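Local atomic coordinates of lasso peptide isopeptidase AtxE2 (Asticcacaulis excentricus, PDB entry 5TXE), a protein that hydrolyses the isopeptide bond of the lasso peptides astexin-2 and astexin-3, opening the threaded ring to give linear peptides. Residues A[560-563]-A[564-568]. The protein carries 1 engineered substitution. Residues are numbered along the deposited sequence; the frame is centred on the assembly and turned at random.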
ATOM      1  N   VAL A 560      16.423  -8.498  18.397  1.00 27.42           N
ATOM      2  CA  VAL A 560      17.784  -7.927  18.330  1.00 26.85           C
ATOM      3  C   VAL A 560      17.869  -6.733  17.332  1.00 28.03           C
ATOM      4  O   VAL A 560      18.249  -5.646  17.720  1.00 29.93           O
ATOM      5  CB  VAL A 560      18.818  -8.977  18.052  1.00 25.63           C
ATOM      6  CG1 VAL A 560      20.228  -8.371  18.050  1.00 29.17           C
ATOM      7  CG2 VAL A 560      18.781 -10.107  19.089  1.00 26.82           C
ATOM      8  N   MET A 561      17.440  -6.928  16.094  1.00 26.14           N
ATOM      9  CA  MET A 561      17.631  -5.972  15.058  1.00 25.84           C
ATOM     10  C   MET A 561      16.696  -4.789  15.106  1.00 27.30           C
ATOM     11  O   MET A 561      16.919  -3.787  14.422  1.00 26.78           O
ATOM     12  CB  MET A 561      17.567  -6.663  13.694  1.00 26.39           C
ATOM     13  CG  MET A 561      18.781  -7.575  13.457  1.00 32.54           C
ATOM     14  SD  MET A 561      20.416  -6.885  13.823  1.00 38.52           S
ATOM     15  CE  MET A 561      20.243  -5.651  12.598  1.00 37.69           C
ATOM     16  N   ASN A 562      15.606  -4.923  15.825  1.00 25.88           N
ATOM     17  CA  ASN A 562      14.720  -3.823  16.050  1.00 26.63           C
ATOM     18  C   ASN A 562      15.231  -2.856  17.110  1.00 26.37           C
ATOM     19  O   ASN A 562      14.733  -1.774  17.170  1.00 27.08           O
ATOM     20  CB  ASN A 562      13.334  -4.312  16.492  1.00 27.45           C
ATOM     21  CG  ASN A 562      12.422  -4.634  15.324  1.00 29.44           C
ATOM     22  OD1 ASN A 562      12.520  -4.060  14.246  1.00 28.30           O
ATOM     23  ND2 ASN A 562      11.546  -5.593  15.531  1.00 29.33           N
ATOM     24  N   GLY A 563      16.145  -3.285  17.982  1.00 26.41           N
ATOM     25  CA  GLY A 563      16.550  -2.472  19.124  1.00 29.62           C
ATOM     26  C   GLY A 563      15.513  -2.483  20.228  1.00 31.74           C
ATOM     27  O   GLY A 563      14.377  -2.913  20.012  1.00 29.59           O
ATOM     28  N   PRO A 564      15.866  -1.920  21.375  1.00 32.20           N
ATOM     29  CA  PRO A 564      15.035  -2.226  22.557  1.00 34.27           C
ATOM     30  C   PRO A 564      13.685  -1.567  22.591  1.00 33.26           C
ATOM     31  O   PRO A 564      12.743  -2.111  23.178  1.00 35.21           O
ATOM     32  CB  PRO A 564      15.890  -1.773  23.736  1.00 33.62           C
ATOM     33  CG  PRO A 564      17.130  -1.200  23.151  1.00 35.00           C
ATOM     34  CD  PRO A 564      17.232  -1.535  21.712  1.00 31.00           C
ATOM     35  N   ARG A 565      13.555  -0.438  21.919  1.00 30.66           N
ATOM     36  CA  ARG A 565      12.287   0.288  21.891  1.00 28.00           C
ATOM     37  C   ARG A 565      11.199  -0.442  21.095  1.00 29.34           C
ATOM     38  O   ARG A 565      10.121  -0.735  21.619  1.00 31.07           O
ATOM     39  CB  ARG A 565      12.518   1.650  21.330  1.00 31.64           C
ATOM     40  CG  ARG A 565      11.335   2.474  20.884  1.00 39.24           C
ATOM     41  CD  ARG A 565      10.331   2.651  21.980  1.00 45.97           C
ATOM     42  NE  ARG A 565      10.838   3.510  23.026  1.00 53.06           N
ATOM     43  CZ  ARG A 565      10.840   4.837  22.985  1.00 53.68           C
ATOM     44  NH1 ARG A 565      10.406   5.480  21.917  1.00 55.02           N
ATOM     45  NH2 ARG A 565      11.309   5.513  24.028  1.00 51.28           N
ATOM     46  N   ILE A 566      11.461  -0.725  19.829  1.00 25.97           N
ATOM     47  CA  ILE A 566      10.500  -1.431  19.041  1.00 27.84           C
ATOM     48  C   ILE A 566      10.310  -2.872  19.522  1.00 29.51           C
ATOM     49  O   ILE A 566       9.178  -3.357  19.517  1.00 26.23           O
ATOM     50  CB  ILE A 566      10.820  -1.372  17.547  1.00 26.41           C
ATOM     51  CG1 ILE A 566      10.545   0.054  17.042  1.00 29.37           C
ATOM     52  CG2 ILE A 566       9.930  -2.309  16.744  1.00 25.05           C
ATOM     53  CD1 ILE A 566      11.172   0.332  15.684  1.00 27.32           C
ATOM     54  N   SER A 567      11.411  -3.534  19.901  1.00 28.90           N
ATOM     55  CA  SER A 567      11.322  -4.860  20.435  1.00 32.82           C
ATOM     56  C   SER A 567      10.324  -4.939  21.618  1.00 33.34           C
ATOM     57  O   SER A 567       9.460  -5.820  21.673  1.00 31.02           O
ATOM     58  CB  SER A 567      12.693  -5.371  20.877  1.00 32.68           C
ATOM     59  OG  SER A 567      12.536  -6.592  21.583  1.00 34.43           O
ATOM     60  N   GLY A 568      10.480  -4.035  22.561  1.00 33.20           N
ATOM     61  CA  GLY A 568       9.588  -3.929  23.720  1.00 34.29           C
ATOM     62  C   GLY A 568       8.142  -3.630  23.325  1.00 31.18           C
ATOM     63  O   GLY A 568       7.219  -4.236  23.853  1.00 34.35           O
TER
HETATM   64  O   HOH W   1      13.708   0.492  18.464  1.00 31.05           O
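A turn joining two helices beside the astexin-3 site brings N562, which binds that peptide and is important for activity, against I566 in the first turn of the next helix. A type I beta turn from V560 to G563, closed by a 3.2 Å bond from G563 N to V560 O, leads out of helix 555-560; G563, with phi at 76°, then redirects the chain into P564. S567 N bonds to G563 O at 3.0 Å, an i to i+4 helical link with an N-H...O angle of 156°, and P564 O takes G568 N in the next step. A water bridges the two segments, donating to N562 O at 2.8 Å and accepting from I566 N at 2.9 Å, so an amide of the first helical turn is satisfied.

The side chains of N562 and I566 cross at about a right angle. I566 CG2, anti to its own backbone N, is the branch that touches, coming within 3.7 Å of N562 CG and packing on the amide group. Polar bonds fix that amide further: ND2 donates to A558 O and to the backbone of the bound peptide, while OD1 is hydrogen-bonded to H214 NE2. I566 also packs on the peptide backbone.

This junction links helix 555-560 to helix 563-570 within the prolyl oligopeptidase family region. S567 touches S559 of the first helix, while I566 and R565 reach the loop carrying W116, a second astexin-3-binding residue, whose carbonyl oxygen is hydrogen-bonded by R565 NH1.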